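Local coordinates for sugar kinase, pfkB family (Thermotoga maritima, PDB 2AJR), which probably phosphorylates a sugar phosphate at the expense of ATP, as a magnesium-binding member of the pfkB family of carbohydrate kinases, at residues S68-F73 / T95-V100. Residues are numbered along the deposited sequence; the frame is centred on the assembly and turned at random.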
loop_
_atom_site.group_PDB
_atom_site.type_symbol
_atom_site.label_atom_id
_atom_site.label_comp_id
_atom_site.label_asym_id
_atom_site.label_seq_id
_atom_site.Cartn_x
_atom_site.Cartn_y
_atom_site.Cartn_z
ATOM N N SER A 68 -4.448 -23.575 16.502
ATOM C CA SER A 68 -5.656 -22.773 16.564
ATOM C C SER A 68 -6.458 -22.912 15.290
ATOM O O SER A 68 -5.909 -23.266 14.257
ATOM C CB SER A 68 -5.325 -21.286 16.825
ATOM O OG SER A 68 -4.313 -20.771 15.951
ATOM N N VAL A 69 -7.761 -22.645 15.379
ATOM C CA VAL A 69 -8.575 -22.337 14.201
ATOM C C VAL A 69 -8.747 -20.828 14.099
ATOM O O VAL A 69 -9.136 -20.177 15.073
ATOM C CB VAL A 69 -9.966 -22.967 14.271
ATOM C CG1 VAL A 69 -10.804 -22.539 13.051
ATOM C CG2 VAL A 69 -9.846 -24.481 14.346
ATOM N N ALA A 70 -8.444 -20.277 12.925
ATOM C CA ALA A 70 -8.585 -18.848 12.682
ATOM C C ALA A 70 -9.838 -18.605 11.856
ATOM O O ALA A 70 -9.980 -19.166 10.770
ATOM C CB ALA A 70 -7.367 -18.304 11.951
ATOM N N THR A 71 -10.744 -17.769 12.362
ATOM C CA THR A 71 -11.931 -17.396 11.606
ATOM C C THR A 71 -12.127 -15.866 11.480
ATOM O O THR A 71 -11.410 -15.085 12.106
ATOM C CB THR A 71 -13.193 -18.047 12.204
ATOM O OG1 THR A 71 -14.252 -17.960 11.237
ATOM C CG2 THR A 71 -13.592 -17.362 13.488
ATOM N N GLY A 72 -13.104 -15.475 10.653
ATOM C CA GLY A 72 -13.299 -14.087 10.248
ATOM C C GLY A 72 -13.834 -13.947 8.823
ATOM O O GLY A 72 -14.434 -14.872 8.274
ATOM N N PHE A 73 -13.621 -12.782 8.219
ATOM C CA PHE A 73 -14.010 -12.567 6.832
ATOM C C PHE A 73 -12.771 -12.289 6.004
ATOM O O PHE A 73 -11.912 -11.553 6.437
ATOM C CB PHE A 73 -14.964 -11.382 6.707
ATOM C CG PHE A 73 -16.214 -11.515 7.516
ATOM C CD1 PHE A 73 -17.205 -12.408 7.137
ATOM C CD2 PHE A 73 -16.414 -10.740 8.643
ATOM C CE1 PHE A 73 -18.368 -12.543 7.884
ATOM C CE2 PHE A 73 -17.581 -10.873 9.394
ATOM C CZ PHE A 73 -18.555 -11.782 9.008
ATOM N N THR A 95 -7.635 -22.623 8.943
ATOM C CA THR A 95 -8.429 -21.462 8.599
ATOM C C THR A 95 -9.878 -21.884 8.406
ATOM O O THR A 95 -10.151 -23.002 7.966
ATOM C CB THR A 95 -7.899 -20.796 7.332
ATOM O OG1 THR A 95 -8.111 -21.655 6.211
ATOM C CG2 THR A 95 -6.391 -20.471 7.490
ATOM N N ASN A 96 -10.799 -20.994 8.758
ATOM C CA ASN A 96 -12.221 -21.239 8.548
ATOM C C ASN A 96 -12.947 -19.902 8.349
ATOM O O ASN A 96 -13.748 -19.471 9.179
ATOM C CB ASN A 96 -12.783 -22.018 9.737
ATOM C CG ASN A 96 -14.227 -22.418 9.545
ATOM O OD1 ASN A 96 -14.677 -22.667 8.422
ATOM N ND2 ASN A 96 -14.973 -22.460 10.637
ATOM N N PHE A 97 -12.617 -19.239 7.259
ATOM C CA PHE A 97 -13.046 -17.876 7.013
ATOM C C PHE A 97 -14.252 -17.850 6.093
ATOM O O PHE A 97 -14.295 -18.590 5.132
ATOM C CB PHE A 97 -11.933 -17.106 6.297
ATOM C CG PHE A 97 -10.747 -16.819 7.147
ATOM C CD1 PHE A 97 -10.836 -15.919 8.189
ATOM C CD2 PHE A 97 -9.533 -17.410 6.887
ATOM C CE1 PHE A 97 -9.739 -15.643 8.990
ATOM C CE2 PHE A 97 -8.425 -17.130 7.677
ATOM C CZ PHE A 97 -8.536 -16.242 8.733
ATOM N N VAL A 98 -15.198 -16.958 6.336
ATOM C CA VAL A 98 -16.267 -16.729 5.380
ATOM C C VAL A 98 -15.743 -15.784 4.304
ATOM O O VAL A 98 -15.251 -14.687 4.613
ATOM C CB VAL A 98 -17.479 -16.103 6.057
ATOM C CG1 VAL A 98 -18.444 -15.538 5.021
ATOM C CG2 VAL A 98 -18.134 -17.127 6.943
ATOM N N TYR A 99 -15.858 -16.214 3.052
ATOM C CA TYR A 99 -15.379 -15.458 1.909
ATOM C C TYR A 99 -16.424 -14.459 1.471
ATOM O O TYR A 99 -17.559 -14.830 1.235
ATOM C CB TYR A 99 -15.024 -16.407 0.764
ATOM C CG TYR A 99 -13.726 -17.111 1.059
ATOM C CD1 TYR A 99 -13.685 -18.165 1.961
ATOM C CD2 TYR A 99 -12.530 -16.687 0.487
ATOM C CE1 TYR A 99 -12.504 -18.786 2.277
ATOM C CE2 TYR A 99 -11.332 -17.325 0.793
ATOM C CZ TYR A 99 -11.336 -18.369 1.697
ATOM O OH TYR A 99 -10.179 -19.016 2.023
ATOM N N VAL A 100 -16.032 -13.198 1.368
ATOM C CA VAL A 100 -16.957 -12.123 1.063
ATOM C C VAL A 100 -16.569 -11.475 -0.260
ATOM O O VAL A 100 -15.478 -11.695 -0.766
ATOM C CB VAL A 100 -17.000 -11.065 2.214
ATOM C CG1 VAL A 100 -17.483 -11.692 3.500
ATOM C CG2 VAL A 100 -15.623 -10.417 2.452
#
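Residues 68-73 and 95-100 pair as parallel neighbours, their axes 14° apart, at one edge of the large sheet of this ribokinase-like fold; helix 76-89 links the two strands as a beta-alpha-beta crossover. The backbone of 95-100 reaches across twice: Asn96 N donates to Ala70 O at 2.8 Å, and Val98 N to Gly72 O at 2.9 Å. Between these bonds a side chain takes over. Thr71 has OG1 anti to its backbone N (chi1 -164°), beside its own carbonyl carbon, and the hydroxyl donates to Asn96 O at 2.6 Å, tilted 30° from that carbonyl's plane. Phe97 lays its ring back over the partner strand on the side of Ala70. One ring face has Ala70 O above its centre, Phe97 CZ lies 4.0 Å from Ala70 CB, and Gly72 CA sits in plane at the rim. Gly72 has a backbone conformation in which a CB would be jammed against Thr71 O, and its lack of a side chain lets Phe97 CD1 lie 3.4 Å from Gly72 N. An alanine in place of Phe97 would probably open a gap over Ala70 and beside Gly72 and leave Val83 of helix 76-89 without its aromatic partner. On the sheet face that carries Thr71 and Asn96, Phe73 and Val98 lie side by side, with Val98 CG1 at the ring edge, while Val100 CG1 crosses in to 3.7 Å from Phe73 CD1. Helix 76-89 packs on the Thr95 and Phe97 side; helix 130-144 packs opposite, where Phe136 meets the Phe73 ring and Arg139 touches Asn96. Strand 14-18 flanks 68-73 on its other side, leaving 93-100 outermost within the chain.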